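Local atomic coordinates of 2'-5' RNA Ligase (Thermus thermophilus, PDB entry 1IUH), a protein that belongs to the LigT-like family of the 2H phosphoesterase clan. Residues 151-163 against 170-182. Sequence-based numbering, arbitrary orientation.
Sequences EWPVEGFALVRSE and VYTVLEKFSLRGE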
loop_
_atom_site.group_PDB
_atom_site.type_symbol
_atom_site.label_atom_id
_atom_site.label_comp_id
_atom_site.label_asym_id
_atom_site.label_seq_id
_atom_site.Cartn_x
_atom_site.Cartn_y
_atom_site.Cartn_z
ATOM N N GLU A 151 -3.064 -5.770 -16.290
ATOM C CA GLU A 151 -1.682 -6.102 -15.933
ATOM C C GLU A 151 -0.822 -4.864 -16.078
ATOM O O GLU A 151 -1.054 -4.036 -16.921
ATOM C CB GLU A 151 -1.123 -7.239 -16.832
ATOM C CG GLU A 151 0.139 -7.922 -16.277
ATOM C CD GLU A 151 0.835 -8.966 -17.231
ATOM O OE1 GLU A 151 0.285 -10.046 -17.537
ATOM O OE2 GLU A 151 1.967 -8.696 -17.679
ATOM N N TRP A 152 0.152 -4.706 -15.222
ATOM C CA TRP A 152 1.035 -3.577 -15.374
ATOM C C TRP A 152 2.397 -3.986 -14.824
ATOM O O TRP A 152 2.501 -4.942 -14.049
ATOM C CB TRP A 152 0.463 -2.355 -14.659
ATOM C CG TRP A 152 0.880 -2.183 -13.255
ATOM C CD1 TRP A 152 1.889 -1.381 -12.803
ATOM C CD2 TRP A 152 0.180 -2.636 -12.089
ATOM N NE1 TRP A 152 1.839 -1.284 -11.451
ATOM C CE2 TRP A 152 0.810 -2.035 -10.974
ATOM C CE3 TRP A 152 -0.922 -3.484 -11.879
ATOM C CZ2 TRP A 152 0.379 -2.243 -9.658
ATOM C CZ3 TRP A 152 -1.360 -3.699 -10.587
ATOM C CH2 TRP A 152 -0.717 -3.083 -9.482
ATOM N N PRO A 153 3.456 -3.286 -15.227
ATOM C CA PRO A 153 4.855 -3.522 -14.806
ATOM C C PRO A 153 5.221 -2.854 -13.497
ATOM O O PRO A 153 5.208 -1.640 -13.444
ATOM C CB PRO A 153 5.687 -2.884 -15.965
ATOM C CG PRO A 153 4.722 -2.897 -17.152
ATOM C CD PRO A 153 3.421 -2.459 -16.450
ATOM N N VAL A 154 5.579 -3.587 -12.448
ATOM C CA VAL A 154 6.009 -2.919 -11.179
ATOM C C VAL A 154 7.521 -2.794 -11.243
ATOM O O VAL A 154 8.209 -3.808 -11.258
ATOM C CB VAL A 154 5.625 -3.741 -9.912
ATOM C CG1 VAL A 154 6.112 -3.051 -8.683
ATOM C CG2 VAL A 154 4.097 -3.944 -9.843
ATOM N N GLU A 155 8.020 -1.554 -11.291
ATOM C CA GLU A 155 9.446 -1.235 -11.417
ATOM C C GLU A 155 10.141 -0.727 -10.185
ATOM O O GLU A 155 11.354 -0.497 -10.211
ATOM C CB GLU A 155 9.643 -0.183 -12.463
ATOM C CG GLU A 155 8.609 -0.251 -13.467
ATOM C CD GLU A 155 9.138 -0.739 -14.766
ATOM O OE1 GLU A 155 10.035 -1.627 -14.721
ATOM O OE2 GLU A 155 8.642 -0.232 -15.821
ATOM N N GLY A 156 9.401 -0.514 -9.104
ATOM C CA GLY A 156 10.063 -0.032 -7.899
ATOM C C GLY A 156 9.075 0.332 -6.832
ATOM O O GLY A 156 7.883 0.150 -7.013
ATOM N N PHE A 157 9.565 0.822 -5.704
ATOM C CA PHE A 157 8.675 1.192 -4.603
ATOM C C PHE A 157 9.309 2.316 -3.798
ATOM O O PHE A 157 10.407 2.770 -4.119
ATOM C CB PHE A 157 8.418 -0.021 -3.735
ATOM C CG PHE A 157 9.652 -0.565 -3.120
ATOM C CD1 PHE A 157 9.960 -0.310 -1.760
ATOM C CD2 PHE A 157 10.569 -1.298 -3.895
ATOM C CE1 PHE A 157 11.190 -0.788 -1.197
ATOM C CE2 PHE A 157 11.785 -1.763 -3.335
ATOM C CZ PHE A 157 12.098 -1.505 -1.988
ATOM N N ALA A 158 8.650 2.768 -2.741
ATOM C CA ALA A 158 9.191 3.877 -1.978
ATOM C C ALA A 158 8.992 3.806 -0.493
ATOM O O ALA A 158 8.149 3.033 -0.010
ATOM C CB ALA A 158 8.570 5.177 -2.505
ATOM N N LEU A 159 9.777 4.628 0.210
ATOM C CA LEU A 159 9.727 4.786 1.641
ATOM C C LEU A 159 9.056 6.129 1.682
ATOM O O LEU A 159 9.556 7.085 1.107
ATOM C CB LEU A 159 11.102 4.911 2.266
ATOM C CG LEU A 159 11.056 5.197 3.789
ATOM C CD1 LEU A 159 10.276 4.075 4.510
ATOM C CD2 LEU A 159 12.466 5.335 4.362
ATOM N N VAL A 160 7.926 6.180 2.377
ATOM C CA VAL A 160 7.065 7.346 2.473
ATOM C C VAL A 160 6.708 7.730 3.907
ATOM O O VAL A 160 6.469 6.871 4.764
ATOM C CB VAL A 160 5.657 7.042 1.764
ATOM C CG1 VAL A 160 4.814 8.341 1.609
ATOM C CG2 VAL A 160 5.870 6.297 0.467
ATOM N N ARG A 161 6.646 9.028 4.149
ATOM C CA ARG A 161 6.212 9.519 5.445
ATOM C C ARG A 161 4.743 9.959 5.306
ATOM O O ARG A 161 4.332 10.472 4.285
ATOM C CB ARG A 161 7.027 10.728 5.882
ATOM C CG ARG A 161 6.655 11.187 7.307
ATOM C CD ARG A 161 7.197 12.558 7.600
ATOM N NE ARG A 161 6.975 12.984 8.980
ATOM C CZ ARG A 161 7.550 14.056 9.478
ATOM N NH1 ARG A 161 8.341 14.760 8.680
ATOM N NH2 ARG A 161 7.406 14.368 10.752
ATOM N N SER A 162 3.956 9.746 6.336
ATOM C CA SER A 162 2.567 10.150 6.324
ATOM C C SER A 162 2.413 11.052 7.523
ATOM O O SER A 162 2.938 10.759 8.573
ATOM C CB SER A 162 1.623 8.950 6.504
ATOM O OG SER A 162 0.252 9.347 6.441
ATOM N N GLU A 163 1.689 12.146 7.363
ATOM C CA GLU A 163 1.436 13.073 8.475
ATOM C C GLU A 163 -0.083 13.316 8.507
ATOM O O GLU A 163 -0.693 13.639 7.479
ATOM C CB GLU A 163 2.173 14.412 8.254
ATOM C CG GLU A 163 3.717 14.339 8.214
ATOM C CD GLU A 163 4.368 15.730 8.034
ATOM O OE1 GLU A 163 4.593 16.452 9.026
ATOM O OE2 GLU A 163 4.631 16.158 6.889
ATOM N N VAL A 170 -1.124 13.572 4.652
ATOM C CA VAL A 170 -0.301 14.144 3.601
ATOM C C VAL A 170 0.942 13.264 3.510
ATOM O O VAL A 170 1.633 13.030 4.502
ATOM C CB VAL A 170 0.124 15.601 3.921
ATOM C CG1 VAL A 170 0.884 16.210 2.722
ATOM C CG2 VAL A 170 -1.073 16.437 4.251
ATOM N N TYR A 171 1.188 12.746 2.315
ATOM C CA TYR A 171 2.338 11.869 2.042
ATOM C C TYR A 171 3.599 12.616 1.520
ATOM O O TYR A 171 3.501 13.527 0.713
ATOM C CB TYR A 171 1.951 10.776 0.994
ATOM C CG TYR A 171 0.946 9.694 1.443
ATOM C CD1 TYR A 171 0.603 9.552 2.797
ATOM C CD2 TYR A 171 0.261 8.877 0.507
ATOM C CE1 TYR A 171 -0.373 8.684 3.232
ATOM C CE2 TYR A 171 -0.781 7.959 0.950
ATOM C CZ TYR A 171 -1.088 7.896 2.325
ATOM O OH TYR A 171 -2.170 7.174 2.831
ATOM N N THR A 172 4.777 12.243 2.009
ATOM C CA THR A 172 6.030 12.773 1.495
ATOM C C THR A 172 6.914 11.562 1.230
ATOM O O THR A 172 7.183 10.776 2.134
ATOM C CB THR A 172 6.796 13.644 2.475
ATOM O OG1 THR A 172 6.018 14.794 2.850
ATOM C CG2 THR A 172 8.077 14.097 1.821
ATOM N N VAL A 173 7.344 11.416 -0.026
ATOM C CA VAL A 173 8.204 10.315 -0.446
ATOM C C VAL A 173 9.649 10.594 -0.027
ATOM O O VAL A 173 10.254 11.484 -0.599
ATOM C CB VAL A 173 8.186 10.164 -2.005
ATOM C CG1 VAL A 173 9.281 9.108 -2.461
ATOM C CG2 VAL A 173 6.797 9.830 -2.475
ATOM N N LEU A 174 10.214 9.867 0.940
ATOM C CA LEU A 174 11.575 10.122 1.345
ATOM C C LEU A 174 12.454 9.559 0.330
ATOM O O LEU A 174 13.492 10.072 0.104
ATOM C CB LEU A 174 11.907 9.483 2.663
ATOM C CG LEU A 174 10.897 9.934 3.713
ATOM C CD1 LEU A 174 11.357 9.473 5.092
ATOM C CD2 LEU A 174 10.762 11.470 3.660
ATOM N N GLU A 175 12.062 8.453 -0.272
ATOM C CA GLU A 175 12.870 7.883 -1.321
ATOM C C GLU A 175 12.193 6.854 -2.177
ATOM O O GLU A 175 11.329 6.162 -1.702
ATOM C CB GLU A 175 14.180 7.297 -0.799
ATOM C CG GLU A 175 15.284 8.137 -1.471
ATOM C CD GLU A 175 16.490 7.361 -1.805
ATOM O OE1 GLU A 175 17.221 7.010 -0.857
ATOM O OE2 GLU A 175 16.714 7.096 -2.994
ATOM N N LYS A 176 12.587 6.816 -3.450
ATOM C CA LYS A 176 12.103 5.870 -4.425
ATOM C C LYS A 176 13.254 4.886 -4.677
ATOM O O LYS A 176 14.417 5.248 -4.568
ATOM C CB LYS A 176 11.735 6.594 -5.709
ATOM C CG LYS A 176 10.517 7.440 -5.592
ATOM C CD LYS A 176 10.291 8.207 -6.873
ATOM C CE LYS A 176 8.748 8.380 -7.168
ATOM N NZ LYS A 176 8.285 9.793 -7.527
ATOM N N PHE A 177 12.934 3.632 -4.972
ATOM C CA PHE A 177 13.952 2.593 -5.202
ATOM C C PHE A 177 13.603 1.855 -6.500
ATOM O O PHE A 177 12.439 1.545 -6.774
ATOM C CB PHE A 177 13.986 1.594 -4.014
ATOM C CG PHE A 177 14.111 2.242 -2.635
ATOM C CD1 PHE A 177 12.976 2.482 -1.850
ATOM C CD2 PHE A 177 15.361 2.531 -2.098
ATOM C CE1 PHE A 177 13.078 2.976 -0.572
ATOM C CE2 PHE A 177 15.490 3.027 -0.810
ATOM C CZ PHE A 177 14.352 3.249 -0.040
ATOM N N SER A 178 14.595 1.576 -7.322
ATOM C CA SER A 178 14.285 0.901 -8.563
ATOM C C SER A 178 14.590 -0.589 -8.550
ATOM O O SER A 178 15.663 -0.989 -8.175
ATOM C CB SER A 178 15.021 1.611 -9.715
ATOM O OG SER A 178 14.594 2.968 -9.759
ATOM N N LEU A 179 13.633 -1.418 -8.934
ATOM C CA LEU A 179 13.922 -2.816 -8.939
ATOM C C LEU A 179 15.002 -3.003 -10.025
ATOM O O LEU A 179 14.841 -2.612 -11.156
ATOM C CB LEU A 179 12.645 -3.625 -9.200
ATOM C CG LEU A 179 11.594 -3.492 -8.069
ATOM C CD1 LEU A 179 10.284 -4.185 -8.432
ATOM C CD2 LEU A 179 12.182 -4.073 -6.736
ATOM N N ARG A 180 16.119 -3.596 -9.643
ATOM C CA ARG A 180 17.226 -3.795 -10.554
ATOM C C ARG A 180 17.813 -5.210 -10.364
ATOM O O ARG A 180 18.812 -5.541 -10.956
ATOM C CB ARG A 180 18.273 -2.705 -10.236
ATOM C CG ARG A 180 19.268 -2.385 -11.317
ATOM C CD ARG A 180 19.192 -0.942 -11.995
ATOM N NE ARG A 180 20.369 -0.697 -12.888
ATOM C CZ ARG A 180 20.773 -1.523 -13.878
ATOM N NH1 ARG A 180 20.109 -2.657 -14.142
ATOM N NH2 ARG A 180 21.859 -1.246 -14.606
ATOM N N GLY A 181 17.187 -6.024 -9.509
ATOM C CA GLY A 181 17.665 -7.373 -9.238
ATOM C C GLY A 181 17.732 -8.318 -10.423
ATOM O O GLY A 181 16.992 -8.112 -11.401
ATOM N N GLU A 182 18.635 -9.319 -10.359
ATOM C CA GLU A 182 18.798 -10.313 -11.441
ATOM C C GLU A 182 17.730 -11.360 -11.276
ATOM O O GLU A 182 17.197 -11.841 -12.249
ATOM C CB GLU A 182 20.138 -11.065 -11.378
ATOM C CG GLU A 182 21.375 -10.258 -11.701
ATOM C CD GLU A 182 21.325 -9.585 -13.087
ATOM O OE1 GLU A 182 20.745 -10.167 -14.039
ATOM O OE2 GLU A 182 21.903 -8.480 -13.202
HETATM O O HOH W 1 4.292 14.411 4.621
#
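Arg161 and Thr172 form a hydrogen-bonded antiparallel pair. Arg161 N gives its hydrogen to Thr172 O at 2.7 Å, nearly straight at 174°, and Thr172 N returns the bond to Arg161 O. Glu163 with Val170 and Phe157 with Phe177 are bonded both ways too. Between the Arg161-Thr172 and Phe157-Phe177 pairs the register slips by one. Two residues, Leu174 and Glu175, stand opposite Leu159 in a classic beta bulge. Leu159 O accepts from both, Leu174 N at 2.9 Å and Glu175 N at 3.2 Å, and Leu159 N bonds to Glu175 O. Leu179 N adds a bond to Glu155 O beyond the last pair.

Apolar contacts follow the faces of the ribbon. Phe157 CG sits between its backbone N and carbonyl carbon (chi1 61°), which turns the ring toward the partner strand. Phe177 CD1 lies over one face of that ring, near its rim, 3.8 Å from Phe157 CE1. The ring planes are 30° apart and the rings, slid past each other, barely overlap. At the ring's edge Leu179 CD2 approaches Phe157 CE2 at 4.1 Å. Helix 53-66 covers this side: Tyr56 touches Leu159, and His61 meets the Phe177 ring edge-to-face. On the opposite face of the sheet Val160 CG1 packs on Tyr171 CB at 3.8 Å. Ser162 OG lies in the plane of the Tyr171 ring, at its edge, 3.3 Å from Tyr171 CE1. His39 and Phe4 also meet this ring.

One water donates to Glu163 OE2 and Val170 O and accepts from Thr172 OG1.

Strand 150-164 also pairs with strand 2-8. The arrangement is a bulged beta hairpin in the antiparallel sheet of a LigT-like fold.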